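Lmo1076 protein (Listeria monocytogenes serovar 1/2a, PDB 5JQC) probably acts as a secreted amidase-type autolysin of the cell wall, this part being three GW domains of a type generally associated with attachment to the bacterial surface. Local coordinates at residues Lys18-Val23 with Ile65-Thr70; Val188-Thr193 with Ile231-Thr236. All coordinates share one frame; numbering follows the deposited sequence.

Interactions 1 and 2 illustrate how homologous domains can share a backbone feature yet differ in its side-chain setting. Each joins the first strand of a GW domain to the next strand of the same sheet, one in the domain nearest the N-terminus, the other in the last; they lie on opposite sides of the chain's centre, their own centres about 64 Å apart. Interaction 1 is a partly buried antiparallel ladder over several residue pairs, with a buried carboxylate beneath. Interaction 2 is a surface contact where the segments diverge from one backbone bond, and a tryptophan edge meets a glutamine amide beside a bulge. Both pair a valine N-H with a carbonyl from above its plane.

Interaction 1. Residues Lys18-Val23 with Ile65-Thr70; sequences KQQKNV and ILKEGT. With SO4 (sulfate ion), chain F.
Val23 N reaches Leu66 O from well above the carbonyl plane, 49° out of it, although the bond is short at 2.8 Å. The strand is locally irregular here: Leu66 has a psi of -38°, far from the extended values around it, and Leu66 and Lys67 both make backbone hydrogen bonds with Gln78 of strand 74-81. Farther along, 18-23 and 65-70 form a regular antiparallel ladder of the SH3-like GW fold: Lys21 and Glu68 are a hydrogen-bonded pair, with Lys21 N to Glu68 O 2.9 Å and Glu68 N to Lys21 O 2.8 Å. Lys18 NZ bonds O3 of a sulfate, probably from the crystallisation liquor, at 2.9 Å.

On the face carrying Asn22 and Lys67, the two side chains lie side by side. Lys67 is extended until its last torsion (chi4 -63°), which bends NZ to within 2.9 Å of Asn22 OD1. The other face bears Glu68, whose CG packs 4.0 Å from Val23 CG2 as the two side chains cross at about a right angle. Val23 CG2 also meets Ile65 CG2 at 3.8 Å.

Glu68 OE1 forms a salt bridge with Lys91 NZ, and OE2 a hydrogen bond with Tyr96 OH of adjoining strand 94-96; both probably stabilise the buried negative charge.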
ATOM      1  N   LYS A  18      29.066 -25.121  -9.725  1.00 49.79           N
ATOM      2  CA  LYS A  18      29.445 -25.138  -8.315  1.00 48.70           C
ATOM      3  C   LYS A  18      28.243 -24.977  -7.389  1.00 50.62           C
ATOM      4  O   LYS A  18      28.293 -25.417  -6.233  1.00 52.62           O
ATOM      5  CB  LYS A  18      30.448 -24.021  -8.041  1.00 46.73           C
ATOM      6  CG  LYS A  18      31.724 -24.096  -8.901  1.00 50.81           C
ATOM      7  CD  LYS A  18      32.616 -22.860  -8.666  1.00 51.27           C
ATOM      8  CE  LYS A  18      34.013 -23.089  -9.216  1.00 55.72           C
ATOM      9  NZ  LYS A  18      34.954 -21.980  -8.908  1.00 56.26           N
ATOM     10  N   GLN A  19      27.205 -24.274  -7.855  1.00 53.49           N
ATOM     11  CA  GLN A  19      25.999 -23.983  -7.087  1.00 54.85           C
ATOM     12  C   GLN A  19      24.830 -23.819  -8.042  1.00 51.17           C
ATOM     13  O   GLN A  19      24.975 -23.299  -9.148  1.00 52.10           O
ATOM     14  CB  GLN A  19      26.090 -22.695  -6.255  1.00 59.97           C
ATOM     15  CG  GLN A  19      27.308 -22.600  -5.344  1.00 66.74           C
ATOM     16  CD  GLN A  19      27.288 -21.320  -4.552  1.00 70.33           C
ATOM     17  OE1 GLN A  19      26.313 -20.562  -4.611  1.00 69.77           O
ATOM     18  NE2 GLN A  19      28.358 -21.066  -3.806  1.00 73.94           N
ATOM     19  N   GLN A  20      23.662 -24.254  -7.595  1.00 56.49           N
ATOM     20  CA  GLN A  20      22.468 -24.035  -8.398  1.00 64.88           C
ATOM     21  C   GLN A  20      21.279 -23.853  -7.469  1.00 64.43           C
ATOM     22  O   GLN A  20      21.219 -24.487  -6.415  1.00 63.95           O
ATOM     23  CB  GLN A  20      22.243 -25.212  -9.345  1.00 70.27           C
ATOM     24  CG  GLN A  20      21.212 -24.966 -10.424  1.00 75.43           C
ATOM     25  CD  GLN A  20      21.245 -26.095 -11.422  1.00 80.73           C
ATOM     26  OE1 GLN A  20      22.036 -27.030 -11.267  1.00 85.55           O
ATOM     27  NE2 GLN A  20      20.404 -26.023 -12.453  1.00 79.56           N
ATOM     28  N   LYS A  21      20.340 -22.993  -7.855  1.00 63.14           N
ATOM     29  CA  LYS A  21      19.143 -22.858  -7.037  1.00 56.32           C
ATOM     30  C   LYS A  21      18.003 -22.329  -7.881  1.00 56.47           C
ATOM     31  O   LYS A  21      18.205 -21.540  -8.814  1.00 58.04           O
ATOM     32  CB  LYS A  21      19.374 -21.931  -5.841  1.00 54.03           C
ATOM     33  CG  LYS A  21      19.634 -20.480  -6.214  1.00 49.44           C
ATOM     34  CD  LYS A  21      19.796 -19.637  -4.971  1.00 51.20           C
ATOM     35  CE  LYS A  21      20.536 -18.332  -5.285  1.00 56.36           C
ATOM     36  NZ  LYS A  21      20.514 -17.401  -4.113  1.00 59.35           N
ATOM     37  N   ASN A  22      16.804 -22.774  -7.531  1.00 55.15           N
ATOM     38  CA  ASN A  22      15.585 -22.191  -8.061  1.00 54.13           C
ATOM     39  C   ASN A  22      15.313 -20.863  -7.378  1.00 51.64           C
ATOM     40  O   ASN A  22      15.557 -20.703  -6.176  1.00 53.05           O
ATOM     41  CB  ASN A  22      14.391 -23.120  -7.835  1.00 58.30           C
ATOM     42  CG  ASN A  22      14.563 -24.459  -8.490  1.00 61.64           C
ATOM     43  OD1 ASN A  22      15.190 -24.566  -9.543  1.00 66.46           O
ATOM     44  ND2 ASN A  22      14.003 -25.498  -7.872  1.00 64.91           N
ATOM     45  N   VAL A  23      14.780 -19.916  -8.145  1.00 52.11           N
ATOM     46  CA  VAL A  23      14.436 -18.588  -7.655  1.00 52.70           C
ATOM     47  C   VAL A  23      13.113 -18.176  -8.297  1.00 52.37           C
ATOM     48  O   VAL A  23      12.638 -18.789  -9.254  1.00 53.26           O
ATOM     49  CB  VAL A  23      15.545 -17.548  -7.956  1.00 48.68           C
ATOM     50  CG1 VAL A  23      16.822 -17.923  -7.231  1.00 47.83           C
ATOM     51  CG2 VAL A  23      15.774 -17.432  -9.456  1.00 41.36           C
ATOM     52  N   ILE A  65      12.787 -14.909 -13.843  1.00 57.87           N
ATOM     53  CA  ILE A  65      14.015 -15.640 -13.563  1.00 56.77           C
ATOM     54  C   ILE A  65      13.642 -16.841 -12.718  1.00 60.82           C
ATOM     55  O   ILE A  65      13.082 -16.690 -11.625  1.00 59.71           O
ATOM     56  CB  ILE A  65      15.060 -14.763 -12.859  1.00 56.79           C
ATOM     57  CG1 ILE A  65      15.338 -13.502 -13.677  1.00 55.75           C
ATOM     58  CG2 ILE A  65      16.349 -15.544 -12.650  1.00 55.04           C
ATOM     59  CD1 ILE A  65      15.931 -13.772 -15.047  1.00 55.25           C
ATOM     60  N   LEU A  66      13.977 -18.032 -13.219  1.00 63.78           N
ATOM     61  CA  LEU A  66      13.569 -19.302 -12.636  1.00 62.49           C
ATOM     62  C   LEU A  66      14.682 -20.009 -11.875  1.00 56.36           C
ATOM     63  O   LEU A  66      14.422 -20.647 -10.849  1.00 52.12           O
ATOM     64  CB  LEU A  66      13.048 -20.234 -13.736  1.00 63.73           C
ATOM     65  CG  LEU A  66      11.666 -20.002 -14.357  1.00 61.27           C
ATOM     66  CD1 LEU A  66      11.645 -18.788 -15.264  1.00 63.74           C
ATOM     67  CD2 LEU A  66      11.276 -21.256 -15.128  1.00 69.93           C
ATOM     68  N   LYS A  67      15.915 -19.946 -12.364  1.00 54.03           N
ATOM     69  CA  LYS A  67      17.020 -20.646 -11.728  1.00 53.73           C
ATOM     70  C   LYS A  67      18.266 -19.790 -11.861  1.00 49.29           C
ATOM     71  O   LYS A  67      18.363 -18.947 -12.755  1.00 49.42           O
ATOM     72  CB  LYS A  67      17.315 -22.016 -12.358  1.00 55.18           C
ATOM     73  CG  LYS A  67      16.155 -22.996 -12.484  1.00 59.63           C
ATOM     74  CD  LYS A  67      16.661 -24.296 -13.128  1.00 61.06           C
ATOM     75  CE  LYS A  67      15.506 -25.245 -13.461  1.00 69.53           C
ATOM     76  NZ  LYS A  67      14.781 -25.679 -12.239  1.00 71.73           N
ATOM     77  N   GLU A  68      19.224 -20.024 -10.966  1.00 48.12           N
ATOM     78  CA  GLU A  68      20.555 -19.439 -11.088  1.00 46.84           C
ATOM     79  C   GLU A  68      21.571 -20.539 -10.860  1.00 52.66           C
ATOM     80  O   GLU A  68      21.340 -21.437 -10.051  1.00 56.01           O
ATOM     81  CB  GLU A  68      20.806 -18.314 -10.084  1.00 48.03           C
ATOM     82  CG  GLU A  68      19.690 -17.295  -9.995  1.00 58.15           C
ATOM     83  CD  GLU A  68      20.141 -16.007  -9.320  1.00 68.70           C
ATOM     84  OE1 GLU A  68      21.291 -15.991  -8.819  1.00 71.41           O
ATOM     85  OE2 GLU A  68      19.349 -15.028  -9.294  1.00 70.40           O
ATOM     86  N   GLY A  69      22.700 -20.452 -11.559  1.00 56.33           N
ATOM     87  CA  GLY A  69      23.794 -21.396 -11.403  1.00 57.25           C
ATOM     88  C   GLY A  69      25.130 -20.711 -11.618  1.00 57.33           C
ATOM     89  O   GLY A  69      25.243 -19.802 -12.453  1.00 62.00           O
ATOM     90  N   THR A  70      26.147 -21.105 -10.862  1.00 50.32           N
ATOM     91  CA  THR A  70      27.441 -20.453 -10.950  1.00 52.47           C
ATOM     92  C   THR A  70      28.490 -21.435 -11.443  1.00 51.63           C
ATOM     93  O   THR A  70      28.378 -22.646 -11.227  1.00 51.71           O
ATOM     94  CB  THR A  70      27.868 -19.859  -9.599  1.00 52.03           C
ATOM     95  OG1 THR A  70      28.143 -20.906  -8.658  1.00 55.80           O
ATOM     96  CG2 THR A  70      26.772 -18.954  -9.059  1.00 48.72           C
TER
HETATM   97  S   SO4 F 505      35.216 -22.609  -4.749  1.00 75.60           S
HETATM   98  O1  SO4 F 505      34.269 -22.038  -3.790  1.00 78.75           O
HETATM   99  O2  SO4 F 505      34.905 -24.002  -5.047  1.00 80.46           O
HETATM  100  O3  SO4 F 505      35.140 -21.867  -6.012  1.00 63.84           O
HETATM  101  O4  SO4 F 505      36.543 -22.563  -4.133  1.00 67.07           O

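Interaction 2. Residues Val188-Thr193 with Ile231-Thr236; sequences VNWNRT and IKQAKT
Val188 and Ile231 meet at a classic beta bulge in an SH3-like GW domain, where Ile231 and Lys232 together face Gln243 of the neighbouring strand 239-246. The short segments 188-193 and 231-236 run at 105° to each other, and their backbones come together at this one place before parting.

The polar contact between them is a backbone bond, Val188 N to Ile231 O at 2.8 Å, with the donor above the carbonyl plane. Beside it, Ile231 CA gives a CA-H...O contact to Val188 O, 3.4 Å away. Backbone bonds on either side of this point carry the two strands on: Gln233 pairs with Ser186, and Trp190 with Val230.

Van der Waals packing is supplied chiefly by Val188. With CG1 beside the backbone N (chi1 -60°), its CG2 branch lies between that N and the carbonyl carbon and rests on the peptide link of the bulge, 3.6 Å from Ile231 C and 3.7 Å from Lys232 N. The valine also serves the indole of Trp190, its CB sitting 3.7 Å above the ring plane and over the centre; Arg192 NH2 lies over the opposite face, displaced toward the rim. Tyr242 of strand 239-246 adds an edge-to-face ring contact, so several neighbours help to fix the indole beside the bulge.

Aromatic and amide groups meet next to it. The Gln233 side chain rises extended beyond CG, its amide plane 87° from that of the ring. NE2 is hydrogen-bonded to Ser186 OG, which helps to set the rotation of the amide, while the carbonyl oxygen approaches the indole edge near the ring plane, Gln233 OE1 lying 3.5 Å from Trp190 CH2.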
ATOM      1  N   VAL A 188     -28.642   3.703  24.208  1.00 57.56           N
ATOM      2  CA  VAL A 188     -28.784   3.778  25.652  1.00 56.75           C
ATOM      3  C   VAL A 188     -29.868   4.801  25.974  1.00 62.69           C
ATOM      4  O   VAL A 188     -30.446   5.432  25.083  1.00 65.21           O
ATOM      5  CB  VAL A 188     -27.461   4.147  26.357  1.00 57.68           C
ATOM      6  CG1 VAL A 188     -26.374   3.107  26.072  1.00 58.09           C
ATOM      7  CG2 VAL A 188     -27.013   5.536  25.932  1.00 58.15           C
ATOM      8  N   ASN A 189     -30.134   4.975  27.269  1.00 63.93           N
ATOM      9  CA  ASN A 189     -31.074   6.004  27.721  1.00 73.25           C
ATOM     10  C   ASN A 189     -30.616   6.449  29.113  1.00 76.53           C
ATOM     11  O   ASN A 189     -31.045   5.894  30.127  1.00 78.47           O
ATOM     12  CB  ASN A 189     -32.510   5.489  27.730  1.00 76.00           C
ATOM     13  CG  ASN A 189     -33.537   6.620  27.756  1.00 81.88           C
ATOM     14  OD1 ASN A 189     -33.345   7.629  28.437  1.00 85.38           O
ATOM     15  ND2 ASN A 189     -34.628   6.459  27.010  1.00 81.82           N
ATOM     16  N   TRP A 190     -29.728   7.442  29.146  1.00 78.62           N
ATOM     17  CA  TRP A 190     -29.159   7.953  30.383  1.00 79.42           C
ATOM     18  C   TRP A 190     -29.443   9.437  30.488  1.00 86.98           C
ATOM     19  O   TRP A 190     -29.408  10.158  29.483  1.00 91.39           O
ATOM     20  CB  TRP A 190     -27.647   7.723  30.442  1.00 77.36           C
ATOM     21  CG  TRP A 190     -27.272   6.299  30.291  1.00 78.41           C
ATOM     22  CD1 TRP A 190     -28.020   5.213  30.637  1.00 78.56           C
ATOM     23  CD2 TRP A 190     -26.058   5.787  29.727  1.00 82.20           C
ATOM     24  NE1 TRP A 190     -27.347   4.051  30.332  1.00 77.14           N
ATOM     25  CE2 TRP A 190     -26.138   4.376  29.772  1.00 79.63           C
ATOM     26  CE3 TRP A 190     -24.909   6.383  29.191  1.00 81.64           C
ATOM     27  CZ2 TRP A 190     -25.109   3.549  29.302  1.00 75.47           C
ATOM     28  CZ3 TRP A 190     -23.889   5.558  28.727  1.00 79.99           C
ATOM     29  CH2 TRP A 190     -23.999   4.156  28.787  1.00 78.14           C
ATOM     30  N   ASN A 191     -29.715   9.899  31.701  1.00 85.76           N
ATOM     31  CA  ASN A 191     -29.849  11.325  31.967  1.00 87.17           C
ATOM     32  C   ASN A 191     -28.631  11.745  32.784  1.00 88.31           C
ATOM     33  O   ASN A 191     -28.390  11.204  33.872  1.00 87.59           O
ATOM     34  CB  ASN A 191     -31.168  11.629  32.674  1.00 86.32           C
ATOM     35  CG  ASN A 191     -32.371  11.129  31.886  1.00 86.80           C
ATOM     36  OD1 ASN A 191     -32.905  11.833  31.028  1.00 86.69           O
ATOM     37  ND2 ASN A 191     -32.790   9.899  32.167  1.00 89.07           N
ATOM     38  N   ARG A 192     -27.843  12.671  32.230  1.00 88.34           N
ATOM     39  CA  ARG A 192     -26.630  13.175  32.861  1.00 88.69           C
ATOM     40  C   ARG A 192     -26.641  14.694  32.818  1.00 89.83           C
ATOM     41  O   ARG A 192     -27.305  15.314  31.981  1.00 87.20           O
ATOM     42  CB  ARG A 192     -25.353  12.651  32.177  1.00 88.84           C
ATOM     43  CG  ARG A 192     -25.233  11.131  32.107  1.00 89.51           C
ATOM     44  CD  ARG A 192     -25.012  10.496  33.472  1.00 92.57           C
ATOM     45  NE  ARG A 192     -25.546   9.134  33.524  1.00 99.45           N
ATOM     46  CZ  ARG A 192     -24.860   8.033  33.211  1.00 99.71           C
ATOM     47  NH1 ARG A 192     -23.595   8.120  32.816  1.00 98.16           N
ATOM     48  NH2 ARG A 192     -25.440   6.838  33.295  1.00 95.69           N
ATOM     49  N   THR A 193     -25.909  15.294  33.748  1.00 92.98           N
ATOM     50  CA  THR A 193     -25.710  16.735  33.765  1.00 95.94           C
ATOM     51  C   THR A 193     -24.285  17.042  33.323  1.00 97.73           C
ATOM     52  O   THR A 193     -23.325  16.463  33.846  1.00 97.77           O
ATOM     53  CB  THR A 193     -25.997  17.323  35.152  1.00 97.45           C
ATOM     54  OG1 THR A 193     -27.374  17.101  35.488  1.00 97.42           O
ATOM     55  CG2 THR A 193     -25.721  18.828  35.171  1.00 95.12           C
ATOM     56  N   ILE A 231     -28.390   9.210  24.358  1.00 62.18           N
ATOM     57  CA  ILE A 231     -29.115   8.170  23.625  1.00 60.83           C
ATOM     58  C   ILE A 231     -28.209   7.119  22.975  1.00 61.84           C
ATOM     59  O   ILE A 231     -28.683   6.011  22.689  1.00 65.43           O
ATOM     60  CB  ILE A 231     -30.043   8.783  22.551  1.00 58.94           C
ATOM     61  CG1 ILE A 231     -29.230   9.526  21.487  1.00 60.22           C
ATOM     62  CG2 ILE A 231     -31.078   9.709  23.193  1.00 59.36           C
ATOM     63  CD1 ILE A 231     -30.061  10.225  20.422  1.00 54.20           C
ATOM     64  N   LYS A 232     -26.933   7.425  22.726  1.00 59.19           N
ATOM     65  CA  LYS A 232     -26.022   6.450  22.137  1.00 54.67           C
ATOM     66  C   LYS A 232     -24.645   6.594  22.757  1.00 58.98           C
ATOM     67  O   LYS A 232     -24.250   7.686  23.172  1.00 63.76           O
ATOM     68  CB  LYS A 232     -25.883   6.611  20.613  1.00 55.40           C
ATOM     69  CG  LYS A 232     -27.139   6.299  19.813  1.00 59.09           C
ATOM     70  CD  LYS A 232     -26.792   5.764  18.423  1.00 60.42           C
ATOM     71  CE  LYS A 232     -27.093   6.767  17.313  1.00 63.80           C
ATOM     72  NZ  LYS A 232     -28.511   7.228  17.369  1.00 63.52           N
ATOM     73  N   GLN A 233     -23.906   5.490  22.788  1.00 56.12           N
ATOM     74  CA  GLN A 233     -22.491   5.518  23.124  1.00 58.40           C
ATOM     75  C   GLN A 233     -21.693   4.780  22.056  1.00 56.87           C
ATOM     76  O   GLN A 233     -22.162   3.804  21.452  1.00 57.32           O
ATOM     77  CB  GLN A 233     -22.208   4.899  24.494  1.00 64.12           C
ATOM     78  CG  GLN A 233     -22.201   3.387  24.490  1.00 64.20           C
ATOM     79  CD  GLN A 233     -21.854   2.808  25.839  1.00 68.08           C
ATOM     80  OE1 GLN A 233     -21.272   3.487  26.694  1.00 70.85           O
ATOM     81  NE2 GLN A 233     -22.213   1.551  26.044  1.00 71.06           N
ATOM     82  N   ALA A 234     -20.471   5.265  21.829  1.00 53.74           N
ATOM     83  CA  ALA A 234     -19.578   4.711  20.822  1.00 54.50           C
ATOM     84  C   ALA A 234     -18.145   4.757  21.342  1.00 60.55           C
ATOM     85  O   ALA A 234     -17.753   5.700  22.040  1.00 63.67           O
ATOM     86  CB  ALA A 234     -19.690   5.478  19.496  1.00 56.56           C
ATOM     87  N   LYS A 235     -17.367   3.725  21.021  1.00 57.84           N
ATOM     88  CA  LYS A 235     -15.962   3.690  21.412  1.00 57.88           C
ATOM     89  C   LYS A 235     -15.085   3.597  20.172  1.00 58.53           C
ATOM     90  O   LYS A 235     -15.304   2.733  19.316  1.00 56.69           O
ATOM     91  CB  LYS A 235     -15.677   2.517  22.363  1.00 64.33           C
ATOM     92  CG  LYS A 235     -14.265   2.516  22.950  1.00 68.68           C
ATOM     93  CD  LYS A 235     -14.106   1.500  24.085  1.00 75.64           C
ATOM     94  CE  LYS A 235     -14.686   0.098  23.736  1.00 81.62           C
ATOM     95  NZ  LYS A 235     -13.798  -0.781  22.892  1.00 79.53           N
ATOM     96  N   THR A 236     -14.116   4.513  20.061  1.00 60.85           N
ATOM     97  CA  THR A 236     -12.994   4.386  19.130  1.00 55.28           C
ATOM     98  C   THR A 236     -11.692   4.282  19.916  1.00 58.13           C
ATOM     99  O   THR A 236     -11.644   4.502  21.135  1.00 60.00           O
ATOM    100  CB  THR A 236     -12.884   5.568  18.164  1.00 49.68           C
ATOM    101  OG1 THR A 236     -12.553   6.753  18.903  1.00 57.10           O
ATOM    102  CG2 THR A 236     -14.152   5.780  17.391  1.00 47.85           C
TER